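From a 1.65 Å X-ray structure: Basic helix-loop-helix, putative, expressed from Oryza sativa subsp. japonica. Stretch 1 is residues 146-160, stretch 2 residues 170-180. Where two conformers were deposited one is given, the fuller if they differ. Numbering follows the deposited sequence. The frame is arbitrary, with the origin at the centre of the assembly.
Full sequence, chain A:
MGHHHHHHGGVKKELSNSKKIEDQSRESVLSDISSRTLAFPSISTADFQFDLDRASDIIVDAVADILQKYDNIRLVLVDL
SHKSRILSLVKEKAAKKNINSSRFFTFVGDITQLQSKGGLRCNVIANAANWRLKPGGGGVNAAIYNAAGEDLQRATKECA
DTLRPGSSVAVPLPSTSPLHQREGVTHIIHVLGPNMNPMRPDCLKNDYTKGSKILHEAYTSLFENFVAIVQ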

# COMPACT_ATOMS: atom_id res chain seq x y z
N ASN A 146 -10.22 -0.63 -11.45
CA ASN A 146 -10.48 -1.31 -12.76
C ASN A 146 -10.46 -2.78 -12.62
O ASN A 146 -11.33 -3.46 -13.12
CB ASN A 146 -9.52 -0.85 -13.80
CG ASN A 146 -9.84 0.53 -14.31
OD1 ASN A 146 -10.95 1.02 -14.13
ND2 ASN A 146 -8.88 1.16 -14.97
N ALA A 147 -9.54 -3.31 -11.80
CA ALA A 147 -9.46 -4.74 -11.62
C ALA A 147 -10.54 -5.27 -10.74
O ALA A 147 -11.06 -6.34 -10.95
CB ALA A 147 -8.10 -5.14 -11.07
N ALA A 148 -10.90 -4.51 -9.69
CA ALA A 148 -11.85 -4.95 -8.72
C ALA A 148 -13.32 -4.79 -9.20
O ALA A 148 -14.19 -5.57 -8.79
CB ALA A 148 -11.67 -4.17 -7.43
N GLY A 149 -13.54 -3.77 -9.98
CA GLY A 149 -14.87 -3.43 -10.50
C GLY A 149 -15.74 -2.75 -9.48
O GLY A 149 -15.30 -2.34 -8.40
N GLU A 150 -17.00 -2.54 -9.86
CA GLU A 150 -17.89 -1.73 -9.06
C GLU A 150 -18.09 -2.29 -7.63
O GLU A 150 -18.45 -1.56 -6.76
CB GLU A 150 -19.26 -1.55 -9.81
CG GLU A 150 -20.42 -1.05 -8.94
CD GLU A 150 -20.21 0.39 -8.41
OE1 GLU A 150 -19.44 1.16 -9.03
OE2 GLU A 150 -20.84 0.73 -7.36
N ASP A 151 -17.88 -3.59 -7.40
CA ASP A 151 -17.95 -4.18 -6.04
C ASP A 151 -17.11 -3.37 -5.03
O ASP A 151 -17.48 -3.22 -3.89
CB ASP A 151 -17.47 -5.65 -5.99
CG ASP A 151 -18.47 -6.64 -6.65
OD1 ASP A 151 -19.67 -6.32 -6.69
OD2 ASP A 151 -18.04 -7.72 -7.12
N LEU A 152 -15.94 -2.90 -5.47
CA LEU A 152 -15.05 -2.18 -4.54
C LEU A 152 -15.62 -0.82 -4.18
O LEU A 152 -15.58 -0.41 -3.01
CB LEU A 152 -13.65 -2.05 -5.12
CG LEU A 152 -12.71 -1.24 -4.22
CD1 LEU A 152 -12.60 -1.92 -2.88
CD2 LEU A 152 -11.36 -1.11 -4.92
N GLN A 153 -16.24 -0.14 -5.15
CA GLN A 153 -16.86 1.17 -4.85
C GLN A 153 -18.07 0.97 -3.87
O GLN A 153 -18.20 1.69 -2.87
CB GLN A 153 -17.23 1.94 -6.13
CG GLN A 153 -17.71 3.33 -5.81
CD GLN A 153 -17.75 4.26 -7.02
OE1 GLN A 153 -17.92 3.82 -8.16
NE2 GLN A 153 -17.52 5.54 -6.78
N ARG A 154 -18.90 -0.06 -4.10
CA ARG A 154 -19.99 -0.38 -3.17
C ARG A 154 -19.49 -0.68 -1.75
O ARG A 154 -19.99 -0.13 -0.78
CB ARG A 154 -20.82 -1.56 -3.70
CG ARG A 154 -22.08 -1.85 -2.91
CD ARG A 154 -22.88 -3.00 -3.54
NE ARG A 154 -22.26 -4.31 -3.30
CZ ARG A 154 -21.60 -5.03 -4.22
NH1 ARG A 154 -21.09 -6.20 -3.88
NH2 ARG A 154 -21.43 -4.58 -5.48
N ALA A 155 -18.43 -1.49 -1.66
CA ALA A 155 -17.93 -1.89 -0.38
C ALA A 155 -17.25 -0.73 0.33
O ALA A 155 -17.40 -0.58 1.57
CB ALA A 155 -16.99 -3.05 -0.55
N THR A 156 -16.57 0.10 -0.42
CA THR A 156 -15.82 1.21 0.19
C THR A 156 -16.80 2.23 0.79
O THR A 156 -16.60 2.70 1.93
CB THR A 156 -14.92 1.87 -0.86
OG1 THR A 156 -13.94 0.94 -1.34
CG2 THR A 156 -14.27 3.09 -0.30
N LYS A 157 -17.89 2.52 0.06
CA LYS A 157 -18.91 3.46 0.55
C LYS A 157 -19.57 3.01 1.87
O LYS A 157 -19.99 3.83 2.65
CB LYS A 157 -20.02 3.64 -0.51
CG LYS A 157 -19.60 4.48 -1.68
CD LYS A 157 -20.84 4.88 -2.49
CE LYS A 157 -20.65 4.61 -3.95
NZ LYS A 157 -19.67 5.54 -4.53
N GLU A 158 -19.62 1.71 2.11
CA GLU A 158 -20.06 1.16 3.40
C GLU A 158 -19.09 1.35 4.56
O GLU A 158 -19.51 1.30 5.73
CB GLU A 158 -20.43 -0.30 3.22
CG GLU A 158 -21.59 -0.48 2.24
CD GLU A 158 -21.73 -1.90 1.70
OE1 GLU A 158 -20.89 -2.77 2.00
OE2 GLU A 158 -22.70 -2.12 0.93
N CYS A 159 -17.81 1.61 4.28
CA CYS A 159 -16.78 1.74 5.33
C CYS A 159 -16.48 3.20 5.67
O CYS A 159 -16.29 3.53 6.82
CB CYS A 159 -15.51 1.01 4.90
SG CYS A 159 -15.81 -0.77 4.74
N ALA A 160 -16.31 4.04 4.65
CA ALA A 160 -15.91 5.41 4.90
C ALA A 160 -16.29 6.29 3.70
O ALA A 160 -16.39 5.79 2.57
CB ALA A 160 -14.40 5.49 5.14
N ALA A 170 -9.74 -0.13 5.83
CA ALA A 170 -9.78 -1.48 5.33
C ALA A 170 -11.12 -1.78 4.83
O ALA A 170 -12.13 -1.53 5.51
CB ALA A 170 -9.42 -2.47 6.42
N VAL A 171 -11.16 -2.33 3.62
CA VAL A 171 -12.46 -2.67 2.98
C VAL A 171 -12.44 -4.12 2.59
O VAL A 171 -11.58 -4.54 1.80
CB VAL A 171 -12.66 -1.79 1.74
CG1 VAL A 171 -13.99 -2.15 1.04
CG2 VAL A 171 -12.63 -0.30 2.11
N PRO A 172 -13.45 -4.90 3.04
CA PRO A 172 -13.50 -6.27 2.53
C PRO A 172 -13.99 -6.31 1.11
O PRO A 172 -14.90 -5.57 0.76
CB PRO A 172 -14.51 -6.98 3.45
CG PRO A 172 -14.90 -6.00 4.46
CD PRO A 172 -14.46 -4.63 4.04
N LEU A 173 -13.31 -7.09 0.28
CA LEU A 173 -13.61 -7.15 -1.15
C LEU A 173 -14.57 -8.33 -1.41
O LEU A 173 -14.21 -9.45 -1.13
CB LEU A 173 -12.32 -7.38 -1.96
CG LEU A 173 -12.50 -7.41 -3.47
CD1 LEU A 173 -13.02 -6.10 -4.03
CD2 LEU A 173 -11.24 -7.81 -4.19
N PRO A 174 -15.80 -8.04 -1.90
CA PRO A 174 -16.75 -9.13 -2.15
C PRO A 174 -16.19 -10.21 -3.02
O PRO A 174 -15.42 -9.94 -3.95
CB PRO A 174 -17.90 -8.41 -2.85
CG PRO A 174 -17.84 -7.03 -2.31
CD PRO A 174 -16.37 -6.75 -2.22
N SER A 175 -16.56 -11.46 -2.73
CA SER A 175 -16.04 -12.60 -3.45
C SER A 175 -16.43 -12.58 -4.93
O SER A 175 -15.79 -13.20 -5.77
CB SER A 175 -16.53 -13.86 -2.79
OG SER A 175 -15.72 -14.93 -3.15
N THR A 176 -17.45 -11.82 -5.26
CA THR A 176 -17.88 -11.68 -6.65
C THR A 176 -16.93 -10.84 -7.49
O THR A 176 -17.04 -10.78 -8.72
CB THR A 176 -19.29 -11.02 -6.70
OG1 THR A 176 -19.30 -9.85 -5.89
CG2 THR A 176 -20.35 -11.96 -6.19
N SER A 177 -15.98 -10.15 -6.84
CA SER A 177 -15.07 -9.30 -7.59
C SER A 177 -14.12 -10.14 -8.42
O SER A 177 -13.52 -11.07 -7.89
CB SER A 177 -14.25 -8.42 -6.64
OG SER A 177 -13.30 -7.70 -7.38
N PRO A 178 -13.92 -9.78 -9.71
CA PRO A 178 -12.92 -10.47 -10.52
C PRO A 178 -11.53 -10.50 -9.86
O PRO A 178 -10.80 -11.48 -9.99
CB PRO A 178 -12.90 -9.65 -11.82
CG PRO A 178 -14.29 -9.12 -11.93
CD PRO A 178 -14.72 -8.83 -10.51
N LEU A 179 -11.17 -9.42 -9.14
CA LEU A 179 -9.89 -9.39 -8.44
C LEU A 179 -9.80 -10.46 -7.33
O LEU A 179 -8.74 -11.03 -7.13
CB LEU A 179 -9.65 -7.99 -7.85
CG LEU A 179 -8.29 -7.79 -7.14
CD1 LEU A 179 -7.11 -8.04 -8.07
CD2 LEU A 179 -8.25 -6.35 -6.68
N HIS A 180 -10.92 -10.74 -6.65
CA HIS A 180 -10.97 -11.79 -5.65
C HIS A 180 -10.84 -13.18 -6.40
O HIS A 180 -10.06 -14.04 -6.03
CB HIS A 180 -12.32 -11.64 -4.85
CG HIS A 180 -12.37 -12.37 -3.53
ND1 HIS A 180 -12.88 -11.80 -2.38
CD2 HIS A 180 -12.03 -13.64 -3.20
CE1 HIS A 180 -12.85 -12.69 -1.40
NE2 HIS A 180 -12.34 -13.81 -1.87

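The two stretches meet in a largely apolar contact, small and branched aliphatic side chains packing a helix against a strand and the turn after it, with two side-chain hydrogen bonds fastening one end. The helix 150-159 crosses strand 170-172 at 127° between their N-to-C directions, with axes approaching to 7.8 Å, and the two stretches together bury 616 Å², both sides summed. Ala-148, Leu-152, Ala-155, Val-171, Leu-173 and Leu-179 are buried, as suits their apolar side chains.

Such closeness calls for a small side chain, and Ala-155 supplies it: its CB points toward the second stretch and lies 3.5 Å from both Val-171 CG1 and Pro-172 O. Val-171, with chi1 t, points back toward the helix. Its CG1 also reaches Leu-152 CD1 at 4.2 Å, and its CG2 lies 4.2 Å from Cys-159 SG, so Val-171 meets residues on successive turns of the helix. Leu-173 CD1 continues the apolar layer, 4.2 Å from Leu-152 CB and 4.1 Å from Ala-148 CB. The short methyl of Ala-148 also lets Leu-179 come close, CB to CD2 being 4.1 Å.

The polar fastening lies where the first helix breaks. Gly-149 leaves helical geometry with positive phi, a conformation glycine adopts readily. Just before it, Ala-148 O accepts a hydrogen bond from Ser-177 OG at 2.7 Å. Ser-177 is also the N-cap of the following helix, its OG accepting from Leu-179 N at 3.3 Å; one small hydroxyl thus serves as donor across the contact and acceptor within its own stretch.

Asp-151 points toward the turn formed by Pro-174 to Ser-177. Its carboxylate serves two partners: OD2 accepts from the hydroxyl Thr-176 OG1 at 2.8 Å, while OD1 forms a salt bridge with Arg-154 NH2, also at 2.8 Å. Arg-154 NH1 also lies 3.7 Å from Pro-174 CG, and the apolar proline ring packs on Ala-155, Pro-174 CD to Ala-155 CB being 4.1 Å.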